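Long-range contacts in putative L-alanine-DL-glutamate epimerase (Burkholderia xenovorans, PDB 2OO6), which probably acts as a metal-dependent racemase or epimerase of the mandelate racemase/muconate lactonizing enzyme family: residues A[116-121]-A[364-369]; A[287-292]-A[313-318]. One frame throughout, in Å; residues are numbered along the deposited sequence.

Both contacts pair two strands, but in different sheets of the chain. Contact 1 joins strands 118-123 and 366-368, antiparallel neighbours in a small mixed sheet; contact 2 joins strands 288-291 and 314-317, parallel neighbours in the barrel sheet of the enolase-like domain. Their centres lie about 17 Å apart and their nearest atoms about 7 Å, without touching, and both strands of contact 2 fall in the chain between those of contact 1. Contact 2 is the one at the metal site: the side chain of His318 comes within about 3 Å of that of Glu269, a magnesium ligand. In contact 1, the side chain of Val121 is about 10 Å from that of Lys163, which binds 2-oxoglutarate.

Contact 1: residues A[116-121]-A[364-369]; sequences RDRVPV and NGELII
Val119 and Leu367 form the hydrogen-bonded pair at the middle of this antiparallel ladder: Val119 N gives its proton to Leu367 O at 2.9 Å, and Leu367 N returns one to Val119 O at 2.8 Å. Further bonds run from Ile369 N to Asp117 O and, weakly, from Val121 N to Gly365 O. Arg118 CA and Glu366 CA make CA-H...O contacts with Leu367 O and Val119 O, respectively. Together the strands 118-123 and 366-368 are the inner pair of a four-stranded mixed sheet, flanked by strands 342-344 and 361-363, and helix 323-335 covers the face that carries Val119 and Leu367. Apolar packing lies on that side. Val119 CG2 meets Ile369 CD1 at 3.4 Å, a tight contact between side chains that cross at about a right angle, while Val121 CG1 touches Leu367 CB at 3.9 Å. The opposite face is mixed: Arg118 and Glu366 share it with Pro120 and Ile368. Arg118 runs out extended alongside Ile368, whose CD1 lies above one guanidinium face, displaced toward its rim. Glu366 OE1 rests 3.5 Å from Arg118 CB, and Pro120, side by side with Glu366, brings CG to 3.7 Å from Glu366 OE2. Arg118 NH1 and Glu366 OE1, 4.7 Å apart, are joined through a water instead of directly; NH1 also bonds to Gln363. Three more waters bridge the two segments, one linking Asp117 O to Ile369 O.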
ATOM      1  N   ARG A 116      -8.599  26.215  29.372  1.00 26.92           N
ATOM      2  CA  ARG A 116      -9.239  25.644  30.554  1.00 26.82           C
ATOM      3  C   ARG A 116      -8.458  26.168  31.744  1.00 27.46           C
ATOM      4  O   ARG A 116      -7.290  26.520  31.592  1.00 27.12           O
ATOM      5  CB  ARG A 116      -9.212  24.097  30.518  1.00 26.90           C
ATOM      6  CG  ARG A 116      -7.805  23.488  30.381  1.00 25.33           C
ATOM      7  CD  ARG A 116      -7.822  21.935  30.316  1.00 25.75           C
ATOM      8  NE  ARG A 116      -8.500  21.428  29.116  1.00 23.72           N
ATOM      9  CZ  ARG A 116      -7.957  21.368  27.900  1.00 23.54           C
ATOM     10  NH1 ARG A 116      -6.709  21.769  27.690  1.00 20.35           N
ATOM     11  NH2 ARG A 116      -8.665  20.888  26.880  1.00 21.24           N
ATOM     12  N   ASP A 117      -9.111  26.217  32.909  1.00 28.34           N
ATOM     13  CA  ASP A 117      -8.547  26.767  34.158  1.00 29.08           C
ATOM     14  C   ASP A 117      -7.942  25.689  35.041  1.00 27.91           C
ATOM     15  O   ASP A 117      -7.135  25.988  35.924  1.00 27.76           O
ATOM     16  CB  ASP A 117      -9.666  27.422  34.991  1.00 29.47           C
ATOM     17  CG  ASP A 117     -10.127  28.761  34.418  1.00 34.33           C
ATOM     18  OD1 ASP A 117      -9.353  29.422  33.683  1.00 38.65           O
ATOM     19  OD2 ASP A 117     -11.274  29.154  34.706  1.00 38.00           O
ATOM     20  N   ARG A 118      -8.401  24.455  34.850  1.00 26.83           N
ATOM     21  CA  ARG A 118      -7.966  23.319  35.666  1.00 27.07           C
ATOM     22  C   ARG A 118      -7.729  22.127  34.770  1.00 26.82           C
ATOM     23  O   ARG A 118      -8.400  21.994  33.739  1.00 26.23           O
ATOM     24  CB  ARG A 118      -9.021  22.966  36.708  1.00 28.19           C
ATOM     25  CG  ARG A 118      -9.343  24.129  37.627  1.00 30.23           C
ATOM     26  CD  ARG A 118      -9.992  23.690  38.911  1.00 35.83           C
ATOM     27  NE  ARG A 118     -10.117  24.843  39.805  1.00 39.46           N
ATOM     28  CZ  ARG A 118     -10.735  24.825  40.983  1.00 42.41           C
ATOM     29  NH1 ARG A 118     -11.306  23.710  41.439  1.00 41.17           N
ATOM     30  NH2 ARG A 118     -10.774  25.933  41.710  1.00 44.33           N
ATOM     31  N   VAL A 119      -6.797  21.260  35.172  1.00 25.86           N
ATOM     32  CA  VAL A 119      -6.399  20.114  34.345  1.00 25.80           C
ATOM     33  C   VAL A 119      -6.576  18.804  35.133  1.00 25.20           C
ATOM     34  O   VAL A 119      -5.987  18.644  36.205  1.00 23.25           O
ATOM     35  CB  VAL A 119      -4.918  20.266  33.875  1.00 26.18           C
ATOM     36  CG1 VAL A 119      -4.475  19.089  33.032  1.00 27.79           C
ATOM     37  CG2 VAL A 119      -4.723  21.556  33.087  1.00 28.03           C
ATOM     38  N   PRO A 120      -7.418  17.870  34.632  1.00 25.63           N
ATOM     39  CA  PRO A 120      -7.474  16.582  35.343  1.00 24.98           C
ATOM     40  C   PRO A 120      -6.119  15.882  35.279  1.00 24.30           C
ATOM     41  O   PRO A 120      -5.440  15.906  34.227  1.00 24.03           O
ATOM     42  CB  PRO A 120      -8.526  15.793  34.570  1.00 25.64           C
ATOM     43  CG  PRO A 120      -9.408  16.888  33.936  1.00 27.16           C
ATOM     44  CD  PRO A 120      -8.371  17.913  33.506  1.00 26.56           C
ATOM     45  N   VAL A 121      -5.726  15.287  36.399  1.00 23.34           N
ATOM     46  CA  VAL A 121      -4.452  14.579  36.454  1.00 22.36           C
ATOM     47  C   VAL A 121      -4.608  13.097  36.743  1.00 22.60           C
ATOM     48  O   VAL A 121      -5.679  12.629  37.164  1.00 21.81           O
ATOM     49  CB  VAL A 121      -3.467  15.243  37.460  1.00 22.36           C
ATOM     50  CG1 VAL A 121      -3.143  16.696  37.018  1.00 22.96           C
ATOM     51  CG2 VAL A 121      -4.011  15.176  38.910  1.00 21.64           C
ATOM     52  N   ASN A 364      -9.835  18.536  44.052  1.00 26.31           N
ATOM     53  CA  ASN A 364     -10.793  17.562  43.485  1.00 26.42           C
ATOM     54  C   ASN A 364     -10.180  16.849  42.284  1.00 25.24           C
ATOM     55  O   ASN A 364     -10.788  16.742  41.234  1.00 25.12           O
ATOM     56  CB  ASN A 364     -12.139  18.248  43.125  1.00 26.35           C
ATOM     57  CG  ASN A 364     -13.290  17.249  42.813  1.00 29.37           C
ATOM     58  OD1 ASN A 364     -14.254  17.597  42.111  1.00 34.66           O
ATOM     59  ND2 ASN A 364     -13.204  16.047  43.341  1.00 29.74           N
ATOM     60  N   GLY A 365      -8.951  16.381  42.448  1.00 25.22           N
ATOM     61  CA  GLY A 365      -8.269  15.605  41.404  1.00 25.35           C
ATOM     62  C   GLY A 365      -7.846  16.383  40.165  1.00 25.44           C
ATOM     63  O   GLY A 365      -7.540  15.769  39.129  1.00 25.53           O
ATOM     64  N   GLU A 366      -7.846  17.718  40.254  1.00 25.12           N
ATOM     65  CA  GLU A 366      -7.365  18.562  39.156  1.00 25.16           C
ATOM     66  C   GLU A 366      -6.274  19.518  39.602  1.00 25.30           C
ATOM     67  O   GLU A 366      -6.268  19.963  40.753  1.00 24.62           O
ATOM     68  CB  GLU A 366      -8.490  19.380  38.525  1.00 26.17           C
ATOM     69  CG  GLU A 366      -9.750  18.593  38.239  1.00 28.04           C
ATOM     70  CD  GLU A 366     -10.764  19.415  37.483  1.00 32.78           C
ATOM     71  OE1 GLU A 366     -11.164  20.477  37.995  1.00 30.89           O
ATOM     72  OE2 GLU A 366     -11.148  19.006  36.367  1.00 36.94           O
ATOM     73  N   LEU A 367      -5.359  19.821  38.670  1.00 23.85           N
ATOM     74  CA  LEU A 367      -4.321  20.806  38.869  1.00 24.36           C
ATOM     75  C   LEU A 367      -4.873  22.174  38.510  1.00 24.46           C
ATOM     76  O   LEU A 367      -5.476  22.376  37.452  1.00 24.20           O
ATOM     77  CB  LEU A 367      -3.091  20.493  38.017  1.00 23.64           C
ATOM     78  CG  LEU A 367      -1.954  21.522  37.898  1.00 24.02           C
ATOM     79  CD1 LEU A 367      -1.297  21.730  39.231  1.00 24.41           C
ATOM     80  CD2 LEU A 367      -0.900  21.033  36.868  1.00 25.71           C
ATOM     81  N   ILE A 368      -4.679  23.116  39.413  1.00 25.34           N
ATOM     82  CA  ILE A 368      -5.062  24.496  39.174  1.00 25.96           C
ATOM     83  C   ILE A 368      -3.926  25.176  38.420  1.00 26.33           C
ATOM     84  O   ILE A 368      -2.767  25.129  38.845  1.00 26.56           O
ATOM     85  CB  ILE A 368      -5.351  25.224  40.500  1.00 26.84           C
ATOM     86  CG1 ILE A 368      -6.475  24.484  41.227  1.00 28.99           C
ATOM     87  CG2 ILE A 368      -5.709  26.696  40.236  1.00 27.80           C
ATOM     88  CD1 ILE A 368      -6.709  24.929  42.640  1.00 33.98           C
ATOM     89  N   ILE A 369      -4.252  25.762  37.275  1.00 26.40           N
ATOM     90  CA  ILE A 369      -3.257  26.426  36.437  1.00 27.55           C
ATOM     91  C   ILE A 369      -2.988  27.811  37.024  1.00 27.64           C
ATOM     92  O   ILE A 369      -3.909  28.603  37.175  1.00 27.71           O
ATOM     93  CB  ILE A 369      -3.748  26.505  34.996  1.00 27.21           C
ATOM     94  CG1 ILE A 369      -3.891  25.073  34.464  1.00 29.06           C
ATOM     95  CG2 ILE A 369      -2.779  27.326  34.108  1.00 27.81           C
ATOM     96  CD1 ILE A 369      -4.907  24.958  33.363  1.00 34.68           C
TER
HETATM   97  O   HOH W   1      -6.696  28.333  36.933  1.00 39.76           O
HETATM   98  O   HOH W   2     -11.070  21.053  40.586  1.00 32.83           O
HETATM   99  O   HOH W   3     -11.150  21.140  33.927  1.00 47.46           O
HETATM  100  O   HOH W   4      -7.117  13.143  39.365  1.00 27.84           O

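Contact 2: residues A[287-292]-A[313-318]; sequences DVAIVD and INVAPH
Two neighbouring parallel strands of the enolase-family barrel, 288-291 and 314-317, meet here and are connected through helices 293-296 and 298-310 in a beta-alpha-beta crossover. Four backbone bonds hold them: Ala289 N to Asn314 O, Ala316 N to Ala289 O (3.0 Å), Val291 N to Ala316 O (2.9 Å) and His318 N to Val291 O, the last approaching from above the carbonyl plane. Val291 CG2 packs on Val315 CB at 4.0 Å on the face turned to helix 298-310. On the other face, Ile290 folds its CD1 over Ala316 CB (3.9 Å), CG2 reaches His318 CB, and both Ile290 and Ala316 touch Trp243. At the C-terminal ends, Asp292 has CG anti to its backbone N (chi1 -173°), which carries OD2 to 3.0 Å from His318 CD2, near the plane of the imidazole at its edge; the carboxylate stands 86° from the ring. OD1 meanwhile caps Trp295 N at the start of the next helix, and His318 ND1 bonds to Glu343. His318 and Ile290 both touch the magnesium ligand Glu269, a placement characteristic of the C-terminal strand ends of an enolase-family barrel, where the metal site lies.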
ATOM      1  N   ASP A 287      -3.883   4.960  20.574  1.00 19.06           N
ATOM      2  CA  ASP A 287      -5.067   5.720  20.980  1.00 17.92           C
ATOM      3  C   ASP A 287      -4.671   7.101  21.527  1.00 18.43           C
ATOM      4  O   ASP A 287      -5.324   8.096  21.239  1.00 19.03           O
ATOM      5  CB  ASP A 287      -5.823   4.972  22.066  1.00 18.90           C
ATOM      6  CG  ASP A 287      -6.447   3.673  21.557  1.00 17.53           C
ATOM      7  OD1 ASP A 287      -7.599   3.755  21.129  1.00 17.84           O
ATOM      8  OD2 ASP A 287      -5.779   2.604  21.574  1.00 20.19           O
ATOM      9  N   VAL A 288      -3.598   7.156  22.313  1.00 18.19           N
ATOM     10  CA  VAL A 288      -3.175   8.405  22.971  1.00 18.81           C
ATOM     11  C   VAL A 288      -1.691   8.629  22.743  1.00 19.16           C
ATOM     12  O   VAL A 288      -0.891   7.704  22.891  1.00 18.75           O
ATOM     13  CB  VAL A 288      -3.437   8.362  24.512  1.00 19.29           C
ATOM     14  CG1 VAL A 288      -2.899   9.647  25.185  1.00 17.44           C
ATOM     15  CG2 VAL A 288      -4.955   8.137  24.818  1.00 19.47           C
ATOM     16  N   ALA A 289      -1.319   9.864  22.425  1.00 19.31           N
ATOM     17  CA  ALA A 289       0.098  10.186  22.229  1.00 19.95           C
ATOM     18  C   ALA A 289       0.644  10.920  23.447  1.00 20.05           C
ATOM     19  O   ALA A 289       0.124  11.962  23.825  1.00 19.68           O
ATOM     20  CB  ALA A 289       0.273  11.014  20.992  1.00 20.13           C
ATOM     21  N   ILE A 290       1.673  10.367  24.079  1.00 18.80           N
ATOM     22  CA  ILE A 290       2.353  11.075  25.162  1.00 18.86           C
ATOM     23  C   ILE A 290       3.429  11.998  24.604  1.00 19.19           C
ATOM     24  O   ILE A 290       4.279  11.571  23.809  1.00 17.88           O
ATOM     25  CB  ILE A 290       3.053  10.112  26.153  1.00 19.04           C
ATOM     26  CG1 ILE A 290       2.141   8.927  26.557  1.00 21.15           C
ATOM     27  CG2 ILE A 290       3.586  10.886  27.385  1.00 18.87           C
ATOM     28  CD1 ILE A 290       0.878   9.307  27.244  1.00 22.39           C
ATOM     29  N   VAL A 291       3.434  13.243  25.068  1.00 17.97           N
ATOM     30  CA  VAL A 291       4.388  14.237  24.582  1.00 18.34           C
ATOM     31  C   VAL A 291       5.257  14.738  25.718  1.00 19.18           C
ATOM     32  O   VAL A 291       4.759  15.339  26.704  1.00 19.09           O
ATOM     33  CB  VAL A 291       3.683  15.439  23.933  1.00 18.74           C
ATOM     34  CG1 VAL A 291       4.726  16.448  23.420  1.00 20.40           C
ATOM     35  CG2 VAL A 291       2.782  14.965  22.752  1.00 18.88           C
ATOM     36  N   ASP A 292       6.555  14.554  25.571  1.00 18.07           N
ATOM     37  CA  ASP A 292       7.433  15.008  26.628  1.00 18.80           C
ATOM     38  C   ASP A 292       7.877  16.413  26.268  1.00 18.45           C
ATOM     39  O   ASP A 292       8.762  16.598  25.434  1.00 18.16           O
ATOM     40  CB  ASP A 292       8.635  14.057  26.819  1.00 17.71           C
ATOM     41  CG  ASP A 292       9.452  14.436  28.044  1.00 20.55           C
ATOM     42  OD1 ASP A 292       9.554  15.678  28.340  1.00 20.42           O
ATOM     43  OD2 ASP A 292       9.971  13.535  28.721  1.00 24.02           O
ATOM     44  N   ILE A 313      -6.173  12.450  17.515  1.00 18.78           N
ATOM     45  CA  ILE A 313      -5.514  11.831  18.645  1.00 18.46           C
ATOM     46  C   ILE A 313      -5.315  12.868  19.753  1.00 18.48           C
ATOM     47  O   ILE A 313      -4.837  13.976  19.496  1.00 17.66           O
ATOM     48  CB  ILE A 313      -4.129  11.285  18.226  1.00 18.89           C
ATOM     49  CG1 ILE A 313      -4.309  10.165  17.190  1.00 17.86           C
ATOM     50  CG2 ILE A 313      -3.327  10.842  19.467  1.00 19.22           C
ATOM     51  CD1 ILE A 313      -3.026   9.796  16.441  1.00 20.18           C
ATOM     52  N   ASN A 314      -5.729  12.520  20.966  1.00 18.29           N
ATOM     53  CA  ASN A 314      -5.453  13.365  22.128  1.00 18.50           C
ATOM     54  C   ASN A 314      -4.094  13.091  22.717  1.00 18.59           C
ATOM     55  O   ASN A 314      -3.543  11.977  22.574  1.00 18.42           O
ATOM     56  CB  ASN A 314      -6.559  13.220  23.170  1.00 17.95           C
ATOM     57  CG  ASN A 314      -7.885  13.874  22.705  1.00 20.69           C
ATOM     58  OD1 ASN A 314      -7.906  14.629  21.737  1.00 23.71           O
ATOM     59  ND2 ASN A 314      -8.974  13.603  23.417  1.00 20.47           N
ATOM     60  N   VAL A 315      -3.552  14.094  23.396  1.00 18.83           N
ATOM     61  CA  VAL A 315      -2.175  13.997  23.888  1.00 18.57           C
ATOM     62  C   VAL A 315      -2.134  14.146  25.400  1.00 18.35           C
ATOM     63  O   VAL A 315      -3.000  14.817  26.001  1.00 18.40           O
ATOM     64  CB  VAL A 315      -1.237  15.056  23.220  1.00 18.69           C
ATOM     65  CG1 VAL A 315      -1.200  14.877  21.687  1.00 19.94           C
ATOM     66  CG2 VAL A 315      -1.638  16.517  23.610  1.00 20.69           C
ATOM     67  N   ALA A 316      -1.113  13.566  26.016  1.00 18.03           N
ATOM     68  CA  ALA A 316      -0.894  13.707  27.447  1.00 18.39           C
ATOM     69  C   ALA A 316       0.573  14.076  27.721  1.00 19.37           C
ATOM     70  O   ALA A 316       1.466  13.412  27.234  1.00 18.90           O
ATOM     71  CB  ALA A 316      -1.251  12.423  28.155  1.00 18.16           C
ATOM     72  N   PRO A 317       0.828  15.156  28.478  1.00 20.10           N
ATOM     73  CA  PRO A 317       2.250  15.430  28.746  1.00 20.50           C
ATOM     74  C   PRO A 317       2.889  14.397  29.659  1.00 21.96           C
ATOM     75  O   PRO A 317       2.196  13.744  30.470  1.00 22.33           O
ATOM     76  CB  PRO A 317       2.241  16.815  29.408  1.00 21.50           C
ATOM     77  CG  PRO A 317       0.871  16.998  29.898  1.00 21.23           C
ATOM     78  CD  PRO A 317      -0.063  16.166  29.058  1.00 19.96           C
ATOM     79  N   HIS A 318       4.193  14.218  29.466  1.00 22.27           N
ATOM     80  CA  HIS A 318       5.028  13.411  30.334  1.00 23.27           C
ATOM     81  C   HIS A 318       5.621  14.335  31.402  1.00 23.87           C
ATOM     82  O   HIS A 318       6.351  15.284  31.096  1.00 24.13           O
ATOM     83  CB  HIS A 318       6.134  12.773  29.508  1.00 22.25           C
ATOM     84  CG  HIS A 318       7.014  11.840  30.273  1.00 23.73           C
ATOM     85  ND1 HIS A 318       6.562  11.088  31.341  1.00 25.42           N
ATOM     86  CD2 HIS A 318       8.305  11.477  30.073  1.00 22.57           C
ATOM     87  CE1 HIS A 318       7.548  10.326  31.787  1.00 24.36           C
ATOM     88  NE2 HIS A 318       8.613  10.541  31.036  1.00 26.66           N
TER
HETATM   89  O   HOH W   5      -7.047   9.944  21.866  1.00 20.08           O